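Local coordinates for protein predicted metal-dependent phosphohydrolase (Magnetospirillum magnetotacticum MS-1, PDB 3KH1) that belongs to the HD-domain family and is probably a metal-dependent phosphohydrolase, possibly acting as a 5'-deoxynucleotidase, at residues A[26-31]-A[142-147]; A[61-66]-A[131-136]; A[137-142]-A[172-177]. All blocks are in the same frame, centred on the assembly; numbering follows the deposited sequence.

Contact 1 (A[26-31]-A[142-147]); sequences ILRQTL and RLQPLL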
# COMPACT_ATOMS: atom_id res chain seq x y z
N ILE A 26 -0.29 -13.20 0.98
CA ILE A 26 0.94 -13.63 1.69
C ILE A 26 0.87 -13.09 3.10
O ILE A 26 0.81 -11.86 3.34
CB ILE A 26 2.20 -13.15 1.00
CG1 ILE A 26 2.25 -13.57 -0.47
CG2 ILE A 26 3.46 -13.64 1.76
CD1 ILE A 26 2.22 -15.09 -0.70
N LEU A 27 0.83 -13.98 4.07
CA LEU A 27 0.63 -13.61 5.49
C LEU A 27 1.91 -13.58 6.32
O LEU A 27 2.80 -14.42 6.19
CB LEU A 27 -0.35 -14.57 6.15
CG LEU A 27 -1.72 -14.60 5.43
CD1 LEU A 27 -2.70 -15.53 6.02
CD2 LEU A 27 -2.31 -13.16 5.29
N ARG A 28 1.99 -12.58 7.16
CA ARG A 28 3.08 -12.37 8.10
C ARG A 28 2.70 -12.93 9.47
O ARG A 28 1.55 -13.33 9.70
CB ARG A 28 3.32 -10.86 8.23
CG ARG A 28 3.82 -10.24 6.96
CD ARG A 28 3.77 -8.74 6.92
NE ARG A 28 4.36 -8.15 8.10
CZ ARG A 28 5.61 -7.92 8.38
NH1 ARG A 28 6.52 -8.06 7.45
NH2 ARG A 28 5.93 -7.40 9.59
N GLN A 29 3.63 -12.91 10.42
CA GLN A 29 3.30 -13.27 11.81
C GLN A 29 2.84 -12.09 12.67
O GLN A 29 2.23 -12.29 13.72
CB GLN A 29 4.50 -13.94 12.49
CG GLN A 29 4.78 -15.28 11.91
CD GLN A 29 3.59 -16.20 12.07
OE1 GLN A 29 3.17 -16.49 13.20
NE2 GLN A 29 3.05 -16.68 10.94
N THR A 30 3.09 -10.87 12.22
CA THR A 30 2.57 -9.66 12.84
C THR A 30 1.08 -9.71 12.84
O THR A 30 0.49 -10.05 11.86
CB THR A 30 3.04 -8.43 12.02
OG1 THR A 30 4.49 -8.45 11.85
CG2 THR A 30 2.52 -7.13 12.62
N LEU A 31 0.47 -9.40 13.98
CA LEU A 31 -0.98 -9.28 14.08
C LEU A 31 -1.41 -7.85 13.86
O LEU A 31 -0.69 -6.92 14.17
CB LEU A 31 -1.49 -9.76 15.44
CG LEU A 31 -1.09 -11.17 15.87
CD1 LEU A 31 -1.68 -11.51 17.26
CD2 LEU A 31 -1.52 -12.19 14.84
N ARG A 142 11.18 -2.06 10.13
CA ARG A 142 11.52 -2.73 11.38
C ARG A 142 10.78 -2.11 12.56
O ARG A 142 10.52 -2.77 13.58
CB ARG A 142 13.02 -2.65 11.62
CG ARG A 142 13.85 -3.48 10.64
CD ARG A 142 14.14 -4.84 11.14
NE ARG A 142 13.01 -5.64 11.60
CZ ARG A 142 12.20 -6.41 10.83
NH1 ARG A 142 12.41 -6.54 9.52
NH2 ARG A 142 11.22 -7.12 11.41
N LEU A 143 10.42 -0.83 12.47
CA LEU A 143 9.69 -0.17 13.57
C LEU A 143 8.27 -0.65 13.68
O LEU A 143 7.73 -0.87 14.77
CB LEU A 143 9.68 1.32 13.30
CG LEU A 143 8.89 2.22 14.26
CD1 LEU A 143 9.40 2.09 15.72
CD2 LEU A 143 8.92 3.70 13.83
N GLN A 144 7.62 -0.79 12.53
CA GLN A 144 6.19 -1.09 12.55
C GLN A 144 5.80 -2.37 13.32
O GLN A 144 4.81 -2.34 14.09
CB GLN A 144 5.61 -1.03 11.14
CG GLN A 144 4.09 -1.25 11.01
CD GLN A 144 3.70 -2.66 10.71
OE1 GLN A 144 4.50 -3.61 10.80
NE2 GLN A 144 2.44 -2.82 10.24
N PRO A 145 6.54 -3.48 13.17
CA PRO A 145 6.17 -4.66 13.93
C PRO A 145 6.31 -4.46 15.44
O PRO A 145 5.62 -5.12 16.21
CB PRO A 145 7.07 -5.78 13.40
CG PRO A 145 7.56 -5.24 12.15
CD PRO A 145 7.54 -3.79 12.13
N LEU A 146 7.25 -3.63 15.86
CA LEU A 146 7.39 -3.28 17.28
C LEU A 146 6.16 -2.57 17.80
O LEU A 146 5.61 -2.88 18.87
CB LEU A 146 8.65 -2.46 17.53
CG LEU A 146 9.96 -3.07 17.08
CD1 LEU A 146 11.13 -2.10 17.38
CD2 LEU A 146 10.22 -4.44 17.64
N LEU A 147 5.68 -1.61 16.99
CA LEU A 147 4.42 -0.93 17.30
C LEU A 147 3.30 -1.92 17.48
O LEU A 147 2.50 -1.83 18.43
CB LEU A 147 4.07 0.08 16.21
CG LEU A 147 5.04 1.24 15.94
CD1 LEU A 147 4.54 2.12 14.79
CD2 LEU A 147 5.24 2.11 17.13
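Arg28 and Thr30 meet Pro145 and Gln144 of helix 132-151, which is kinked at Pro145, where the proline N has no hydrogen to give to the preceding turn. The guanidinium of Arg28 brings NH2 to 3.7 Å from Pro145 CG, which sits at the edge of that flat group, near its plane. The Arg28 chain leaves its strand with CG anti to the carbonyl carbon and then bends at chi3 (49°), which puts NE on a turned course. Beside it, Thr30 OG1 stands 4.0 Å from Pro145 CB, so the pyrrolidine ring is met at two neighbouring carbons by two polar tips. Thr30 CG2 lies anti to its own backbone N and comes within 4.4 Å of Gln144 OE1. Within segment 26-31, Arg28 NH2 gives Thr30 OG1 a weak hydrogen bond of 2.9 Å, bent to 128°, a slight link between the two side chains that both touch Pro145. The packing of the two short strands, 27-28 and 30-31, against a buried helix belongs to the helical HD domain, and a bound calcium ion lies about 3 Å from the Thr30 side chain. No hydrogen bond crosses between the segments: Pro145 offers carbons, and Gln144 OE1 stays 4.2 Å from Arg28 NH2. The main polar partner of both long side chains is Glu39, which takes a salt bridge from Arg28 NE through OE1 and a hydrogen bond from Gln144 NE2 through OE2. Gln144 NE2 is also bonded to His47 ND1, and Lys24 of the second subunit packs on the Gln144 side chain.

Contact 2 (A[61-66]-A[131-136]); sequences EAVQIG and TADARF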
# COMPACT_ATOMS: atom_id res chain seq x y z
N GLU A 61 18.79 14.14 5.37
CA GLU A 61 18.55 15.10 4.27
C GLU A 61 18.63 14.46 2.87
O GLU A 61 17.86 14.84 1.94
CB GLU A 61 19.50 16.31 4.38
N ALA A 62 19.53 13.49 2.72
CA ALA A 62 19.80 12.89 1.42
C ALA A 62 18.65 11.94 1.01
O ALA A 62 18.60 11.56 -0.19
CB ALA A 62 21.20 12.13 1.40
N VAL A 63 17.71 11.59 1.90
CA VAL A 63 16.65 10.66 1.50
C VAL A 63 15.60 11.30 0.56
O VAL A 63 15.19 12.45 0.77
CB VAL A 63 16.00 10.03 2.73
CG1 VAL A 63 14.75 9.28 2.36
CG2 VAL A 63 16.99 9.07 3.40
N GLN A 64 15.20 10.57 -0.49
CA GLN A 64 14.12 10.98 -1.36
C GLN A 64 12.89 10.20 -0.90
O GLN A 64 12.78 8.99 -1.12
CB GLN A 64 14.44 10.67 -2.81
CG GLN A 64 15.58 11.51 -3.38
CD GLN A 64 15.59 11.46 -4.89
OE1 GLN A 64 14.83 12.17 -5.55
NE2 GLN A 64 16.36 10.53 -5.45
N ILE A 65 11.99 10.88 -0.21
CA ILE A 65 10.90 10.20 0.46
C ILE A 65 9.95 9.48 -0.53
O ILE A 65 9.46 8.41 -0.23
CB ILE A 65 10.13 11.17 1.39
CG1 ILE A 65 11.02 11.59 2.58
CG2 ILE A 65 8.75 10.61 1.80
CD1 ILE A 65 11.30 10.47 3.59
N GLY A 66 9.69 10.05 -1.69
CA GLY A 66 8.86 9.39 -2.68
C GLY A 66 9.49 8.10 -3.18
O GLY A 66 8.80 7.12 -3.47
N THR A 131 22.15 2.12 1.09
CA THR A 131 21.96 3.51 0.68
C THR A 131 21.10 4.27 1.70
O THR A 131 20.47 3.69 2.57
CB THR A 131 21.27 3.59 -0.70
OG1 THR A 131 19.95 3.02 -0.58
CG2 THR A 131 22.06 2.83 -1.81
N ALA A 132 21.09 5.59 1.61
CA ALA A 132 20.28 6.41 2.50
C ALA A 132 18.82 6.02 2.40
O ALA A 132 18.15 5.86 3.43
CB ALA A 132 20.49 7.95 2.22
N ASP A 133 18.30 5.91 1.19
CA ASP A 133 16.91 5.54 1.02
C ASP A 133 16.62 4.16 1.64
O ASP A 133 15.58 3.97 2.28
CB ASP A 133 16.52 5.54 -0.47
CG ASP A 133 16.38 6.95 -1.06
OD1 ASP A 133 16.38 7.98 -0.33
OD2 ASP A 133 16.27 6.95 -2.30
N ALA A 134 17.49 3.18 1.39
CA ALA A 134 17.26 1.84 1.89
C ALA A 134 17.32 1.79 3.41
O ALA A 134 16.56 1.03 4.01
CB ALA A 134 18.28 0.84 1.26
N ARG A 135 18.20 2.56 4.04
CA ARG A 135 18.28 2.58 5.48
C ARG A 135 17.02 3.16 6.11
O ARG A 135 16.53 2.64 7.12
CB ARG A 135 19.51 3.32 6.01
CG ARG A 135 20.80 2.53 5.83
CD ARG A 135 22.00 3.20 6.44
NE ARG A 135 22.63 4.03 5.45
CZ ARG A 135 22.59 5.35 5.40
NH1 ARG A 135 21.88 6.08 6.27
NH2 ARG A 135 23.25 5.95 4.41
N PHE A 136 16.47 4.22 5.52
CA PHE A 136 15.24 4.80 6.08
C PHE A 136 14.07 3.84 5.84
O PHE A 136 13.29 3.60 6.73
CB PHE A 136 14.99 6.19 5.52
CG PHE A 136 13.93 6.93 6.24
CD1 PHE A 136 14.08 7.29 7.58
CD2 PHE A 136 12.74 7.29 5.59
CE1 PHE A 136 13.07 7.94 8.22
CE2 PHE A 136 11.71 7.98 6.26
CZ PHE A 136 11.90 8.30 7.56
O HOH W 1 17.74 8.76 -3.59
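Val63 is the bump of this contact, set into the hollow formed by the first turn of helix 132-151. Val63 and Ile65 are each described in one of two modelled conformers, and their branch contacts hold for that conformer. The CG2 branch of Val63 rests 3.4 Å from Ala132 O and also touches Ala132 CB. Phe136 CB closes the hollow one turn on, 4.1 Å from Val63 CG2. The other branch, CG1, anti to the backbone N, fits against Asp133 OD1 as the two side chains slide past each other in opposite directions. Ala62 CB adds a shallower touch on Ala132 CB at 4.3 Å, and Ile65 CD1 meets Phe136 CE2 obliquely at 3.7 Å. The polar fastening is Gln64 N to Asp133 OD1, a hydrogen bond of 2.9 Å with an N-H...O angle of 157°, received on the syn side and 20° out of the carboxylate plane. Gln64 is the N-cap position of helix 65-74, so this bond is made just where that helix starts. A water accepts from Gln64 NE2 and donates to Asp133 OD2, whose stronger partner is Arg67. An alanine in place of Asp133 would probably leave Gln64 N without this acceptor and take one counter-charge from Arg67. Thr131, the N-cap of helix 132-151, accepts from Ala134 N through OG1. Val68 of helix 65-74 packs on Val63, Asp133 and Phe136, while Ala59 in the preceding loop lies against Ile65 and Phe136.

Contact 3 (A[137-142]-A[172-177]); sequences ADALDR and PRIEAG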
# COMPACT_ATOMS: atom_id res chain seq x y z
N ALA A 137 14.00 3.25 4.64
CA ALA A 137 12.96 2.25 4.35
C ALA A 137 13.02 1.09 5.34
O ALA A 137 12.00 0.67 5.92
CB ALA A 137 13.16 1.72 2.92
N ASP A 138 14.22 0.55 5.56
CA ASP A 138 14.39 -0.59 6.45
C ASP A 138 14.05 -0.22 7.90
O ASP A 138 13.44 -1.02 8.62
CB ASP A 138 15.83 -1.11 6.37
CG ASP A 138 16.02 -2.43 7.10
OD1 ASP A 138 15.41 -3.44 6.69
OD2 ASP A 138 16.83 -2.44 8.06
N ALA A 139 14.41 0.99 8.32
CA ALA A 139 14.10 1.43 9.69
C ALA A 139 12.59 1.46 9.92
O ALA A 139 12.09 1.00 10.95
CB ALA A 139 14.73 2.81 9.88
N LEU A 140 11.84 1.95 8.94
CA LEU A 140 10.40 2.03 9.07
C LEU A 140 9.79 0.66 9.10
O LEU A 140 8.89 0.33 9.87
CB LEU A 140 9.80 2.81 7.94
CG LEU A 140 10.20 4.27 7.87
CD1 LEU A 140 9.81 4.84 6.50
CD2 LEU A 140 9.53 5.03 9.00
N ASP A 141 10.30 -0.22 8.25
CA ASP A 141 9.83 -1.59 8.17
C ASP A 141 10.08 -2.37 9.45
O ASP A 141 9.29 -3.25 9.83
CB ASP A 141 10.46 -2.32 7.01
CG ASP A 141 9.82 -3.64 6.78
OD1 ASP A 141 8.62 -3.63 6.43
OD2 ASP A 141 10.53 -4.63 6.90
N ARG A 142 11.18 -2.06 10.13
CA ARG A 142 11.52 -2.73 11.38
C ARG A 142 10.78 -2.11 12.56
O ARG A 142 10.52 -2.77 13.58
CB ARG A 142 13.02 -2.65 11.62
CG ARG A 142 13.85 -3.48 10.64
CD ARG A 142 14.14 -4.84 11.14
NE ARG A 142 13.01 -5.64 11.60
CZ ARG A 142 12.20 -6.41 10.83
NH1 ARG A 142 12.41 -6.54 9.52
NH2 ARG A 142 11.22 -7.12 11.41
N PRO A 172 19.36 -1.74 15.99
CA PRO A 172 20.30 -0.87 15.27
C PRO A 172 19.89 -0.58 13.82
O PRO A 172 20.32 0.44 13.25
CB PRO A 172 21.60 -1.67 15.31
CG PRO A 172 21.45 -2.50 16.58
CD PRO A 172 20.03 -2.90 16.59
N ARG A 173 19.06 -1.41 13.23
CA ARG A 173 18.56 -1.13 11.89
C ARG A 173 17.63 0.07 11.87
O ARG A 173 17.55 0.79 10.88
CB ARG A 173 17.91 -2.37 11.27
CG ARG A 173 18.92 -3.42 10.88
CD ARG A 173 18.35 -4.80 10.63
NE ARG A 173 17.46 -4.83 9.50
CZ ARG A 173 16.98 -5.94 8.96
NH1 ARG A 173 17.31 -7.13 9.48
NH2 ARG A 173 16.15 -5.88 7.93
N ILE A 174 16.87 0.28 12.94
CA ILE A 174 16.05 1.47 13.07
C ILE A 174 16.96 2.69 13.28
O ILE A 174 16.82 3.72 12.60
CB ILE A 174 14.99 1.30 14.17
CG1 ILE A 174 14.14 0.03 13.90
CG2 ILE A 174 14.11 2.55 14.23
CD1 ILE A 174 13.15 -0.29 15.02
N GLU A 175 17.90 2.56 14.20
CA GLU A 175 18.85 3.64 14.48
C GLU A 175 19.58 4.07 13.23
O GLU A 175 19.84 5.25 13.07
CB GLU A 175 19.86 3.16 15.54
CG GLU A 175 20.76 4.21 16.07
CD GLU A 175 20.13 5.11 17.13
OE1 GLU A 175 18.93 4.94 17.46
OE2 GLU A 175 20.85 6.02 17.63
N ALA A 176 19.92 3.12 12.38
CA ALA A 176 20.66 3.42 11.17
C ALA A 176 19.88 4.34 10.21
O ALA A 176 20.52 5.06 9.42
CB ALA A 176 21.11 2.11 10.47
N GLY A 177 18.55 4.33 10.28
CA GLY A 177 17.70 5.20 9.48
C GLY A 177 17.29 6.49 10.15
O GLY A 177 17.07 7.49 9.48
O HOH W 2 18.64 -0.37 8.40
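The Arg173 guanidinium and the Asp138 carboxylate lie nearly coplanar, 10° apart, and meet edge to edge, while Arg142 CD sits over one face of the guanidinium, 3.6 Å above its plane and displaced toward the rim. They join helices 132-151 and 164-177 of the HD domain, whose local axes approach to 7.4 Å at 136° between their directions. The grip is side-on: Arg173 NE reaches Asp138 OD2 at 2.9 Å and NH2 reaches OD1 at 2.8 Å, each nearly straight and using the syn lone pair. Two such in-plane bonds hold the guanidinium against turning. Arg142 NH1 and Arg173 NH2 are like charges 4.1 Å apart, and Arg129 adds another near NH2; the Asp138 carboxylate, and Asp141 through a long charge-only pair with Arg142, would probably offset part of this repulsion. Beside the charged groups, Arg142 CB packs on Ile174 CG1 at 3.7 Å, and Ile174 also touches Leu181 of helix 179-195. Ala139 CB fits against Gly177 CA at 3.8 Å, where a side chain on the glycine would collide with it. One water donates to both Asp138 OD2 and the backbone oxygen Arg173 O, the latter at 2.9 Å.

How the contacts relate
From the N terminus, the chain first gives 26-31, the opening side of contact 1, and then 61-66, which opens contact 2. Residues 131-136 close contact 2, so its loop is nested inside that of contact 1. Contact 3 opens at 137-142, contact 1 closes at 142-147, and 172-177 then closes contact 3; contacts 1 and 3 therefore cross, sharing Arg142, whereas contacts 2 and 3 follow in series. Helix 132-151 serves all three, tying together the short strands, the start of helix 65-74 and helix 164-177. Contacts 1 and 2 lie farthest apart, their centres about 22 Å from each other, and contact 3 touches both.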